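Local coordinates for N-acetylmuramoyl-L-alanine amidase domain-containing protein SAOUHSC_02979 (Staphylococcus aureus, PDB 5T1Q), which probably acts as a secreted peptidoglycan amidase, this chain holding its glucosaminidase-like region and its C-terminal CHAP domain, at residues Asp234-Met246 with Thr254-Thr266. Residues are numbered along the deposited sequence; the frame is centred on the assembly and turned at random.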
loop_
_atom_site.group_PDB
_atom_site.type_symbol
_atom_site.label_atom_id
_atom_site.label_comp_id
_atom_site.label_asym_id
_atom_site.label_seq_id
_atom_site.Cartn_x
_atom_site.Cartn_y
_atom_site.Cartn_z
ATOM N N ASP A 234 12.556 -15.094 -12.104
ATOM C CA ASP A 234 11.819 -15.289 -10.855
ATOM C C ASP A 234 11.155 -16.642 -10.937
ATOM O O ASP A 234 10.774 -17.076 -12.016
ATOM C CB ASP A 234 10.775 -14.196 -10.660
ATOM C CG ASP A 234 11.397 -12.830 -10.437
ATOM O OD1 ASP A 234 12.627 -12.767 -10.199
ATOM O OD2 ASP A 234 10.657 -11.826 -10.485
ATOM N N GLU A 235 11.020 -17.296 -9.787
ATOM C CA GLU A 235 10.394 -18.605 -9.702
ATOM C C GLU A 235 8.903 -18.555 -10.001
ATOM O O GLU A 235 8.363 -19.456 -10.637
ATOM C CB GLU A 235 10.548 -19.149 -8.282
ATOM C CG GLU A 235 11.967 -19.172 -7.756
ATOM C CD GLU A 235 12.027 -19.568 -6.295
ATOM O OE1 GLU A 235 11.730 -20.731 -5.960
ATOM O OE2 GLU A 235 12.403 -18.715 -5.483
ATOM N N PHE A 236 8.251 -17.489 -9.540
ATOM C CA PHE A 236 6.777 -17.358 -9.638
ATOM C C PHE A 236 6.258 -16.109 -10.359
ATOM O O PHE A 236 6.945 -15.101 -10.471
ATOM C CB PHE A 236 6.176 -17.411 -8.214
ATOM C CG PHE A 236 6.832 -18.441 -7.312
ATOM C CD1 PHE A 236 6.612 -19.790 -7.505
ATOM C CD2 PHE A 236 7.694 -18.049 -6.293
ATOM C CE1 PHE A 236 7.234 -20.732 -6.704
ATOM C CE2 PHE A 236 8.319 -18.985 -5.476
ATOM C CZ PHE A 236 8.084 -20.337 -5.683
ATOM N N LYS A 237 5.013 -16.196 -10.821
ATOM C CA LYS A 237 4.348 -15.086 -11.506
ATOM C C LYS A 237 4.331 -13.831 -10.614
ATOM O O LYS A 237 4.082 -13.928 -9.407
ATOM C CB LYS A 237 2.915 -15.489 -11.882
ATOM C CG LYS A 237 2.085 -14.396 -12.534
ATOM C CD LYS A 237 0.633 -14.812 -12.722
ATOM C CE LYS A 237 0.473 -15.895 -13.772
ATOM N NZ LYS A 237 -0.965 -16.134 -14.073
ATOM N N PRO A 238 4.615 -12.656 -11.200
ATOM C CA PRO A 238 4.599 -11.440 -10.387
ATOM C C PRO A 238 3.198 -11.103 -9.883
ATOM O O PRO A 238 2.195 -11.489 -10.514
ATOM C CB PRO A 238 5.113 -10.348 -11.345
ATOM C CG PRO A 238 4.967 -10.910 -12.728
ATOM C CD PRO A 238 5.045 -12.404 -12.593
ATOM N N PHE A 239 3.126 -10.411 -8.749
ATOM C CA PHE A 239 1.846 -10.022 -8.215
ATOM C C PHE A 239 1.252 -8.887 -9.029
ATOM O O PHE A 239 1.971 -8.013 -9.480
ATOM C CB PHE A 239 1.929 -9.589 -6.749
ATOM C CG PHE A 239 0.596 -9.161 -6.180
ATOM C CD1 PHE A 239 -0.385 -10.103 -5.911
ATOM C CD2 PHE A 239 0.313 -7.824 -5.948
ATOM C CE1 PHE A 239 -1.622 -9.728 -5.410
ATOM C CE2 PHE A 239 -0.918 -7.437 -5.445
ATOM C CZ PHE A 239 -1.889 -8.395 -5.170
ATOM N N ARG A 240 -0.064 -8.934 -9.211
ATOM C CA ARG A 240 -0.828 -7.877 -9.894
ATOM C C ARG A 240 -2.226 -7.863 -9.301
ATOM O O ARG A 240 -2.781 -8.912 -8.994
ATOM C CB ARG A 240 -0.898 -8.071 -11.425
ATOM C CG ARG A 240 0.448 -7.982 -12.133
ATOM C CD ARG A 240 0.357 -7.842 -13.657
ATOM N NE ARG A 240 0.099 -6.462 -14.135
ATOM C CZ ARG A 240 -1.089 -5.948 -14.498
ATOM N NH1 ARG A 240 -1.155 -4.685 -14.926
ATOM N NH2 ARG A 240 -2.212 -6.668 -14.456
ATOM N N GLU A 241 -2.766 -6.666 -9.113
ATOM C CA GLU A 241 -4.113 -6.481 -8.578
ATOM C C GLU A 241 -5.050 -6.761 -9.746
ATOM O O GLU A 241 -4.986 -6.098 -10.781
ATOM C CB GLU A 241 -4.258 -5.056 -8.029
ATOM C CG GLU A 241 -5.542 -4.749 -7.262
ATOM C CD GLU A 241 -5.472 -3.423 -6.488
ATOM O OE1 GLU A 241 -4.383 -3.073 -5.955
ATOM O OE2 GLU A 241 -6.518 -2.742 -6.375
ATOM N N VAL A 242 -5.897 -7.770 -9.584
ATOM C CA VAL A 242 -6.773 -8.223 -10.657
ATOM C C VAL A 242 -8.130 -7.526 -10.643
ATOM O O VAL A 242 -8.453 -6.732 -11.534
ATOM C CB VAL A 242 -6.996 -9.762 -10.558
ATOM C CG1 VAL A 242 -7.838 -10.271 -11.731
ATOM C CG2 VAL A 242 -5.662 -10.494 -10.488
ATOM N N SER A 243 -8.907 -7.826 -9.610
ATOM C CA SER A 243 -10.269 -7.331 -9.503
ATOM C C SER A 243 -10.387 -5.852 -9.160
ATOM O O SER A 243 -9.430 -5.204 -8.721
ATOM C CB SER A 243 -11.033 -8.157 -8.455
ATOM O OG SER A 243 -10.430 -8.046 -7.176
ATOM N N ASP A 244 -11.591 -5.342 -9.393
ATOM C CA ASP A 244 -11.959 -3.979 -9.063
ATOM C C ASP A 244 -12.644 -4.027 -7.694
ATOM O O ASP A 244 -12.450 -3.132 -6.867
ATOM C CB ASP A 244 -12.915 -3.420 -10.114
ATOM C CG ASP A 244 -12.363 -3.538 -11.532
ATOM O OD1 ASP A 244 -11.123 -3.603 -11.700
ATOM O OD2 ASP A 244 -13.178 -3.566 -12.480
ATOM N N SER A 245 -13.437 -5.086 -7.470
ATOM C CA SER A 245 -14.153 -5.295 -6.200
ATOM C C SER A 245 -13.188 -5.375 -5.002
ATOM O O SER A 245 -11.988 -5.655 -5.169
ATOM C CB SER A 245 -15.007 -6.568 -6.259
ATOM O OG SER A 245 -14.193 -7.731 -6.379
HETATM N N MSE A 246 -13.733 -5.150 -3.809
HETATM C CA MSE A 246 -12.952 -5.126 -2.575
HETATM C C MSE A 246 -13.640 -5.894 -1.478
HETATM O O MSE A 246 -14.246 -5.299 -0.598
HETATM C CB MSE A 246 -12.853 -3.656 -2.190
HETATM C CG MSE A 246 -11.775 -3.416 -1.141
HETATM SE SE MSE A 246 -9.987 -3.607 -1.941
HETATM C CE MSE A 246 -10.365 -2.941 -3.757
ATOM N N THR A 254 -5.834 -11.120 4.134
ATOM C CA THR A 254 -7.050 -11.655 3.543
ATOM C C THR A 254 -7.207 -11.139 2.117
ATOM O O THR A 254 -7.393 -11.913 1.185
ATOM C CB THR A 254 -8.259 -11.223 4.385
ATOM O OG1 THR A 254 -8.128 -9.840 4.686
ATOM C CG2 THR A 254 -8.296 -11.962 5.697
ATOM N N TRP A 255 -7.105 -9.828 1.954
ATOM C CA TRP A 255 -7.171 -9.215 0.624
ATOM C C TRP A 255 -6.094 -9.772 -0.313
ATOM O O TRP A 255 -6.339 -10.000 -1.490
ATOM C CB TRP A 255 -7.011 -7.684 0.739
ATOM C CG TRP A 255 -6.922 -6.977 -0.580
ATOM C CD1 TRP A 255 -7.945 -6.419 -1.285
ATOM C CD2 TRP A 255 -5.735 -6.762 -1.355
ATOM N NE1 TRP A 255 -7.465 -5.863 -2.452
ATOM C CE2 TRP A 255 -6.113 -6.063 -2.514
ATOM C CE3 TRP A 255 -4.395 -7.093 -1.175
ATOM C CZ2 TRP A 255 -5.194 -5.692 -3.501
ATOM C CZ3 TRP A 255 -3.476 -6.718 -2.162
ATOM C CH2 TRP A 255 -3.883 -6.026 -3.302
ATOM N N TYR A 256 -4.896 -9.976 0.206
ATOM C CA TYR A 256 -3.801 -10.444 -0.643
ATOM C C TYR A 256 -4.091 -11.834 -1.195
ATOM O O TYR A 256 -3.927 -12.063 -2.392
ATOM C CB TYR A 256 -2.430 -10.400 0.083
ATOM C CG TYR A 256 -1.356 -11.037 -0.751
ATOM C CD1 TYR A 256 -0.716 -10.318 -1.768
ATOM C CD2 TYR A 256 -1.008 -12.386 -0.569
ATOM C CE1 TYR A 256 0.245 -10.914 -2.557
ATOM C CE2 TYR A 256 -0.062 -12.997 -1.374
ATOM C CZ TYR A 256 0.565 -12.258 -2.359
ATOM O OH TYR A 256 1.506 -12.851 -3.146
ATOM N N VAL A 257 -4.524 -12.753 -0.332
ATOM C CA VAL A 257 -4.802 -14.112 -0.788
ATOM C C VAL A 257 -5.964 -14.169 -1.814
ATOM O O VAL A 257 -5.902 -14.914 -2.795
ATOM C CB VAL A 257 -5.033 -15.071 0.387
ATOM C CG1 VAL A 257 -5.332 -16.470 -0.123
ATOM C CG2 VAL A 257 -3.819 -15.090 1.320
ATOM N N TYR A 258 -7.006 -13.383 -1.576
ATOM C CA TYR A 258 -8.123 -13.282 -2.495
ATOM C C TYR A 258 -7.623 -12.877 -3.883
ATOM O O TYR A 258 -7.959 -13.525 -4.879
ATOM C CB TYR A 258 -9.151 -12.267 -1.976
ATOM C CG TYR A 258 -10.293 -11.979 -2.940
ATOM C CD1 TYR A 258 -10.171 -10.988 -3.922
ATOM C CD2 TYR A 258 -11.490 -12.682 -2.863
ATOM C CE1 TYR A 258 -11.212 -10.724 -4.815
ATOM C CE2 TYR A 258 -12.534 -12.426 -3.749
ATOM C CZ TYR A 258 -12.385 -11.455 -4.724
ATOM O OH TYR A 258 -13.433 -11.204 -5.587
ATOM N N ASN A 259 -6.805 -11.819 -3.934
ATOM C CA ASN A 259 -6.260 -11.315 -5.214
ATOM C C ASN A 259 -5.253 -12.248 -5.858
ATOM O O ASN A 259 -5.314 -12.497 -7.056
ATOM C CB ASN A 259 -5.655 -9.919 -5.048
ATOM C CG ASN A 259 -6.721 -8.835 -4.965
ATOM O OD1 ASN A 259 -7.139 -8.443 -3.881
ATOM N ND2 ASN A 259 -7.238 -8.434 -6.101
ATOM N N ARG A 260 -4.343 -12.794 -5.065
ATOM C CA ARG A 260 -3.328 -13.681 -5.617
ATOM C C ARG A 260 -3.970 -14.908 -6.237
ATOM O O ARG A 260 -3.542 -15.355 -7.294
ATOM C CB ARG A 260 -2.307 -14.066 -4.538
ATOM C CG ARG A 260 -1.169 -14.968 -5.001
ATOM C CD ARG A 260 -0.358 -14.323 -6.098
ATOM N NE ARG A 260 0.838 -15.087 -6.433
ATOM C CZ ARG A 260 1.687 -14.770 -7.403
ATOM N NH1 ARG A 260 1.471 -13.702 -8.171
ATOM N NH2 ARG A 260 2.754 -15.533 -7.622
HETATM N N MSE A 261 -5.015 -15.433 -5.591
HETATM C CA MSE A 261 -5.733 -16.613 -6.107
HETATM C C MSE A 261 -6.371 -16.305 -7.443
HETATM O O MSE A 261 -6.388 -17.150 -8.341
HETATM C CB MSE A 261 -6.809 -17.101 -5.138
HETATM C CG MSE A 261 -6.185 -17.880 -3.981
HETATM SE SE MSE A 261 -7.593 -18.439 -2.709
HETATM C CE MSE A 261 -7.856 -20.152 -3.624
ATOM N N LYS A 262 -6.922 -15.103 -7.576
ATOM C CA LYS A 262 -7.536 -14.686 -8.846
ATOM C C LYS A 262 -6.576 -14.647 -10.031
ATOM O O LYS A 262 -6.997 -14.890 -11.144
ATOM C CB LYS A 262 -8.253 -13.345 -8.723
ATOM C CG LYS A 262 -9.724 -13.501 -8.419
ATOM C CD LYS A 262 -10.422 -12.166 -8.237
ATOM C CE LYS A 262 -11.932 -12.341 -8.328
ATOM N NZ LYS A 262 -12.433 -13.469 -7.486
ATOM N N GLN A 263 -5.300 -14.349 -9.802
ATOM C CA GLN A 263 -4.330 -14.349 -10.897
ATOM C C GLN A 263 -4.221 -15.717 -11.556
ATOM O O GLN A 263 -3.798 -15.820 -12.709
ATOM C CB GLN A 263 -2.942 -13.943 -10.424
ATOM C CG GLN A 263 -2.840 -12.537 -9.887
ATOM C CD GLN A 263 -1.400 -12.145 -9.656
ATOM O OE1 GLN A 263 -0.924 -12.144 -8.520
ATOM N NE2 GLN A 263 -0.675 -11.879 -10.742
ATOM N N PHE A 264 -4.572 -16.767 -10.811
ATOM C CA PHE A 264 -4.519 -18.119 -11.345
ATOM C C PHE A 264 -5.900 -18.686 -11.711
ATOM O O PHE A 264 -6.059 -19.893 -11.836
ATOM C CB PHE A 264 -3.776 -19.023 -10.370
ATOM C CG PHE A 264 -2.368 -18.578 -10.108
ATOM C CD1 PHE A 264 -1.369 -18.810 -11.049
ATOM C CD2 PHE A 264 -2.039 -17.904 -8.933
ATOM C CE1 PHE A 264 -0.060 -18.398 -10.803
ATOM C CE2 PHE A 264 -0.735 -17.500 -8.684
ATOM C CZ PHE A 264 0.256 -17.750 -9.617
ATOM N N GLY A 265 -6.888 -17.806 -11.871
ATOM C CA GLY A 265 -8.228 -18.204 -12.281
ATOM C C GLY A 265 -9.019 -19.023 -11.289
ATOM O O GLY A 265 -9.738 -19.942 -11.678
ATOM N N THR A 266 -8.881 -18.709 -10.002
ATOM C CA THR A 266 -9.634 -19.416 -8.977
ATOM C C THR A 266 -10.070 -18.392 -7.953
ATOM O O THR A 266 -9.373 -17.409 -7.702
ATOM C CB THR A 266 -8.842 -20.576 -8.316
ATOM O OG1 THR A 266 -8.031 -20.098 -7.239
ATOM C CG2 THR A 266 -7.977 -21.312 -9.346
#
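In the CHAP domain the irregular chain Asp234-Met246 runs along helix 253-262, held by polar bonds from Arg260 and Gln263 and by an aromatic cluster of Phe239, Trp255 and Tyr256. Both terminal nitrogens of Arg260 bond to Lys237 O: NH2 lies 2.7 Å and NH1 2.9 Å from that one oxygen, which sits near the guanidinium plane. Gln263 NE2 gives Pro238 O a nearly straight bond of 2.9 Å (173°), in the carbonyl plane. Arg260 NH1 also binds Gln263 OE1 at 2.9 Å, so the guanidinium steadies the amide. Glu319 of strand 314-321 forms a salt bridge with Arg260 NH2.

With CG anti to the backbone N (chi1 179°), Phe239 lays its ring beside the helix. Tyr256 CE1 covers one face, 3.5 Å from Phe239 CD1, with the ring planes at 34°. Trp255 CH2 meets the ring edge, 3.6 Å from Phe239 CZ. Farther along, in one of two conformers, SE of selenomethionine Met246 lies 3.4 Å from Trp255 NE1, an oblique Met-aromatic contact. Tyr256 OH is hydrogen-bonded to Ser330 OG.

The backbone carbonyls of Lys237 and Pro238 thus find donors on Arg260 and Gln263. Glu319 probably limits rotation of the guanidinium.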